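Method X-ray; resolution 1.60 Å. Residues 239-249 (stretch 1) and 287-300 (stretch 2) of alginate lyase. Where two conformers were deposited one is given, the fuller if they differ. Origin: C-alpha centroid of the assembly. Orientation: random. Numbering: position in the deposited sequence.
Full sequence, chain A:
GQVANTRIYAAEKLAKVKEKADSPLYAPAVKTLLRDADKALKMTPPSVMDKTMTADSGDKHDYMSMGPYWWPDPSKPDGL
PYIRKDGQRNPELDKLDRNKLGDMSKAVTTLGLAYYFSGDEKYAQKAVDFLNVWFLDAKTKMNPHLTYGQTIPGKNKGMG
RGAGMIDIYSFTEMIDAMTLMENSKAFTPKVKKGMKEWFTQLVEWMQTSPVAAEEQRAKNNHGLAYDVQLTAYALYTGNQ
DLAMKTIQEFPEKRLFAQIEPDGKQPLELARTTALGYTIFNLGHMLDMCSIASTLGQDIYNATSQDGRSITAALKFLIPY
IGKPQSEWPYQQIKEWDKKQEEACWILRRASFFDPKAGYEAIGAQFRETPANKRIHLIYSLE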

# COMPACT_ATOMS: atom_id res chain seq x y z
N ASN A 239 -18.62 5.96 4.44
CA ASN A 239 -18.45 7.05 5.38
C ASN A 239 -17.72 8.19 4.68
O ASN A 239 -16.54 8.46 4.95
N GLN A 240 -18.43 8.83 3.76
CA GLN A 240 -17.82 9.87 2.93
C GLN A 240 -17.43 11.07 3.79
O GLN A 240 -16.45 11.77 3.49
N ASP A 241 -18.14 11.32 4.88
CA ASP A 241 -17.82 12.46 5.71
C ASP A 241 -16.48 12.30 6.40
O ASP A 241 -15.72 13.26 6.46
N LEU A 242 -16.19 11.11 6.93
CA LEU A 242 -14.90 10.87 7.57
C LEU A 242 -13.77 10.99 6.54
O LEU A 242 -12.71 11.52 6.86
N ALA A 243 -13.99 10.47 5.34
CA ALA A 243 -13.01 10.59 4.25
C ALA A 243 -12.76 12.05 3.92
O ALA A 243 -11.60 12.48 3.84
N MSE A 244 -13.84 12.83 3.77
CA MSE A 244 -13.72 14.27 3.47
C MSE A 244 -12.92 15.02 4.55
O MSE A 244 -12.02 15.83 4.22
N LYS A 245 -13.22 14.76 5.80
CA LYS A 245 -12.53 15.40 6.91
C LYS A 245 -11.03 15.09 6.87
O LYS A 245 -10.20 15.97 7.04
N THR A 246 -10.69 13.82 6.68
CA THR A 246 -9.31 13.36 6.70
C THR A 246 -8.55 14.00 5.52
O THR A 246 -7.41 14.44 5.66
N ILE A 247 -9.20 14.07 4.38
CA ILE A 247 -8.62 14.74 3.19
C ILE A 247 -8.37 16.22 3.44
O ILE A 247 -7.29 16.75 3.14
N GLN A 248 -9.37 16.91 3.98
CA GLN A 248 -9.25 18.35 4.19
C GLN A 248 -8.17 18.71 5.17
O GLN A 248 -7.52 19.73 5.00
N GLU A 249 -7.92 17.85 6.15
CA GLU A 249 -6.88 18.06 7.14
C GLU A 249 -5.48 17.62 6.70
O GLU A 249 -4.47 17.98 7.34
N ASP A 287 -1.17 8.41 -3.86
CA ASP A 287 -2.38 7.64 -3.58
C ASP A 287 -3.45 8.54 -2.96
O ASP A 287 -4.60 8.48 -3.38
N MSE A 288 -3.10 9.41 -2.01
CA MSE A 288 -4.05 10.35 -1.44
C MSE A 288 -4.55 11.31 -2.51
O MSE A 288 -5.74 11.64 -2.53
N CYS A 289 -3.66 11.79 -3.38
CA CYS A 289 -4.09 12.70 -4.45
C CYS A 289 -5.13 12.01 -5.33
O CYS A 289 -6.13 12.64 -5.72
N SER A 290 -4.90 10.72 -5.63
CA SER A 290 -5.83 9.95 -6.47
C SER A 290 -7.19 9.80 -5.79
O SER A 290 -8.23 10.13 -6.38
N ILE A 291 -7.19 9.36 -4.52
CA ILE A 291 -8.44 9.24 -3.77
C ILE A 291 -9.17 10.57 -3.71
O ILE A 291 -10.37 10.66 -4.02
N ALA A 292 -8.44 11.63 -3.35
CA ALA A 292 -9.00 12.97 -3.20
C ALA A 292 -9.61 13.48 -4.50
O ALA A 292 -10.66 14.16 -4.48
N SER A 293 -8.99 13.18 -5.62
CA SER A 293 -9.48 13.69 -6.92
C SER A 293 -10.88 13.15 -7.20
O SER A 293 -11.71 13.78 -7.89
N THR A 294 -11.15 11.95 -6.72
CA THR A 294 -12.48 11.35 -6.97
C THR A 294 -13.60 12.10 -6.21
O THR A 294 -14.78 11.96 -6.57
N LEU A 295 -13.23 12.85 -5.17
CA LEU A 295 -14.14 13.65 -4.41
C LEU A 295 -13.96 15.15 -4.77
O LEU A 295 -14.49 15.97 -4.07
N GLY A 296 -13.21 15.46 -5.81
CA GLY A 296 -13.00 16.84 -6.23
C GLY A 296 -12.15 17.69 -5.31
O GLY A 296 -12.22 18.92 -5.34
N GLN A 297 -11.32 17.04 -4.49
CA GLN A 297 -10.42 17.69 -3.57
C GLN A 297 -8.99 17.72 -4.12
O GLN A 297 -8.42 16.68 -4.49
N ASP A 298 -8.43 18.91 -4.25
CA ASP A 298 -7.13 19.07 -4.90
C ASP A 298 -6.03 19.02 -3.83
O ASP A 298 -5.56 20.04 -3.37
N ILE A 299 -5.62 17.81 -3.47
CA ILE A 299 -4.50 17.63 -2.55
C ILE A 299 -3.17 17.90 -3.30
O ILE A 299 -2.23 18.47 -2.74
N TYR A 300 -3.10 17.50 -4.57
CA TYR A 300 -1.82 17.59 -5.28
C TYR A 300 -1.22 19.00 -5.24
O TYR A 300 -0.02 19.16 -5.02

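Which side chain is most covered by the other stretch? Ile247, on the helix of stretch 1, has its CA-to-CB bond aimed toward stretch 2, and it loses more surface there than any other residue of the contact. Its chi1 is m and its chi2 t, an extended form common for isoleucine in helices. Ile247 CD1 lies 3.6 Å from Leu295 CD1, and Ile247 CG1 lies 4.1 Å from SE of selenomethionine Met288. Ile247 CG2 also makes contacts, at 3.9 Å from Ala292 CB and 3.6 Å from Gln297 CB. The small Ala292 lies where the backbones come close, its CA 6.6 Å from the CA of Ile247.

What apolar surface does the chain after the second helix add? Leu295, within a type I turn from Ser293 to Gly296, has its CA-to-CB bond toward stretch 1 and takes the m, t rotamer. Leu295 CD1 meets Ile247 CD1, and also lies 4.0 Å from Met244 CE and 4.4 Å from Ala243 CB. Gly296 follows with a positive phi of 70°, a backbone conformation that favours glycine. Farther on, Ile299 points its CA-to-CB bond toward stretch 1 with both chi angles m, and Ile299 CD1 packs 3.8 Å from Ile247 CG2 and 3.3 Å from Ile247 O.

How do the two selenomethionines reach across? The CA-to-CB bond of Met244 is sideways to stretch 2, but chi angles of t, p and p bring its end nearer to stretch 2, with Met244 SE 3.6 Å from Gln297 CD as CE reaches Leu295; this is one of two deposited conformers. The CA-to-CB bond of Met288 already points toward stretch 1. With chi1 t, chi2 p and chi3 between wells at 128°, Met288 CE comes within 4.4 Å of Thr246 CG2. Thr246 itself is m, and Thr246 OG1 donates to Leu242 O at 2.8 Å, so its hydroxyl is satisfied within its own helix.

What polar contact crosses between the stretches? There is a single hydrogen bond, and it is weak: Gln248 NE2 donates to Gln297 OE1 over 3.5 Å, long but nearly straight at 176°. The CA-to-CB bond of Gln248 is sideways to stretch 2, and its m, t conformation carries the amide nearer to stretch 2. Gln297 is compact, with chi1 and chi2 both m. This fold lets Gln297 NE2 donate to Leu295 O at 3.2 Å within its own stretch while OE1 accepts from Gln248, so one amide serves both the loop and the contact.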

# COMPACT_ATOMS: atom_id res chain seq x y z
CB ASN A 239 -17.70 6.58 6.62
CG ASN A 239 -17.78 7.56 7.77
OD1 ASN A 239 -18.18 8.71 7.59
ND2 ASN A 239 -17.38 7.12 8.95
CB GLN A 240 -18.75 10.25 1.74
CG GLN A 240 -18.11 11.21 0.68
CD GLN A 240 -19.06 11.54 -0.50
OE1 GLN A 240 -19.92 12.44 -0.41
NE2 GLN A 240 -18.85 10.87 -1.62
CB ASP A 241 -18.91 12.76 6.76
CG ASP A 241 -20.20 13.32 6.14
OD1 ASP A 241 -20.25 13.69 4.93
OD2 ASP A 241 -21.20 13.37 6.88
CB LEU A 242 -14.84 9.47 8.21
CG LEU A 242 -13.53 9.04 8.90
CD1 LEU A 242 -13.00 10.00 9.98
CD2 LEU A 242 -13.72 7.61 9.55
CB ALA A 243 -13.46 9.84 3.00
CB MSE A 244 -15.12 14.88 3.27
CG MSE A 244 -15.14 16.23 2.59
SE MSE A 244 -14.66 16.12 0.72
CE MSE A 244 -16.18 15.13 0.03
CB LYS A 245 -13.11 14.96 8.25
CG LYS A 245 -12.26 15.35 9.44
CD LYS A 245 -12.83 14.75 10.73
CE LYS A 245 -12.29 15.47 11.96
NZ LYS A 245 -10.82 15.26 12.15
CB THR A 246 -9.26 11.82 6.66
OG1 THR A 246 -10.07 11.31 7.72
CG2 THR A 246 -7.81 11.30 6.84
CB ILE A 247 -9.50 14.54 1.95
CG1 ILE A 247 -9.47 13.05 1.52
CG2 ILE A 247 -9.04 15.44 0.77
CD1 ILE A 247 -10.53 12.64 0.49
CB GLN A 248 -10.62 18.94 4.54
CG GLN A 248 -11.48 18.93 3.24
CD GLN A 248 -12.94 19.26 3.44
OE1 GLN A 248 -13.44 19.34 4.57
NE2 GLN A 248 -13.66 19.40 2.33
CB GLU A 249 -7.25 17.38 8.44
CG GLU A 249 -8.49 17.98 9.05
CD GLU A 249 -8.89 17.33 10.37
OE1 GLU A 249 -8.25 16.36 10.84
OE2 GLU A 249 -9.87 17.83 10.93
CB ASP A 287 -2.08 6.51 -2.57
CG ASP A 287 -1.33 5.34 -3.18
OD1 ASP A 287 -1.30 5.13 -4.40
OD2 ASP A 287 -0.70 4.61 -2.36
CB MSE A 288 -3.42 11.13 -0.29
CG MSE A 288 -4.41 11.99 0.49
SE MSE A 288 -5.98 11.01 1.11
CE MSE A 288 -5.86 11.53 2.92
CB CYS A 289 -2.91 13.10 -5.33
SG CYS A 289 -1.71 14.19 -4.51
CB SER A 290 -5.23 8.58 -6.82
OG SER A 290 -4.02 8.76 -7.54
CB ILE A 291 -8.20 8.75 -2.35
CG1 ILE A 291 -7.61 7.35 -2.41
CG2 ILE A 291 -9.52 8.73 -1.54
CD1 ILE A 291 -7.04 6.90 -1.03
CB ALA A 292 -7.91 13.90 -2.67
CB SER A 293 -8.55 13.28 -8.07
OG SER A 293 -8.62 11.90 -8.33
CB THR A 294 -12.52 9.85 -6.64
OG1 THR A 294 -12.52 9.61 -5.23
CG2 THR A 294 -11.40 9.08 -7.36
CB LEU A 295 -13.90 13.44 -2.92
CG LEU A 295 -14.04 12.03 -2.34
CD1 LEU A 295 -13.80 12.06 -0.84
CD2 LEU A 295 -15.40 11.47 -2.67
CB GLN A 297 -10.45 17.01 -2.20
CG GLN A 297 -11.86 16.82 -1.62
CD GLN A 297 -12.56 18.15 -1.43
OE1 GLN A 297 -12.06 19.00 -0.71
NE2 GLN A 297 -13.70 18.35 -2.12
CB ASP A 298 -7.07 20.39 -5.66
CG ASP A 298 -5.82 20.51 -6.51
OD1 ASP A 298 -4.89 19.66 -6.38
OD2 ASP A 298 -5.75 21.47 -7.30
CB ILE A 299 -4.53 16.22 -1.98
CG1 ILE A 299 -5.71 16.07 -1.01
CG2 ILE A 299 -3.17 15.80 -1.32
CD1 ILE A 299 -5.60 16.97 0.26
CB TYR A 300 -1.94 17.13 -6.73
CG TYR A 300 -0.63 17.08 -7.45
CD1 TYR A 300 -0.13 18.18 -8.12
CD2 TYR A 300 0.17 15.91 -7.46
CE1 TYR A 300 1.10 18.12 -8.78
CE2 TYR A 300 1.36 15.84 -8.07
CZ TYR A 300 1.85 16.96 -8.72
OH TYR A 300 3.05 16.88 -9.35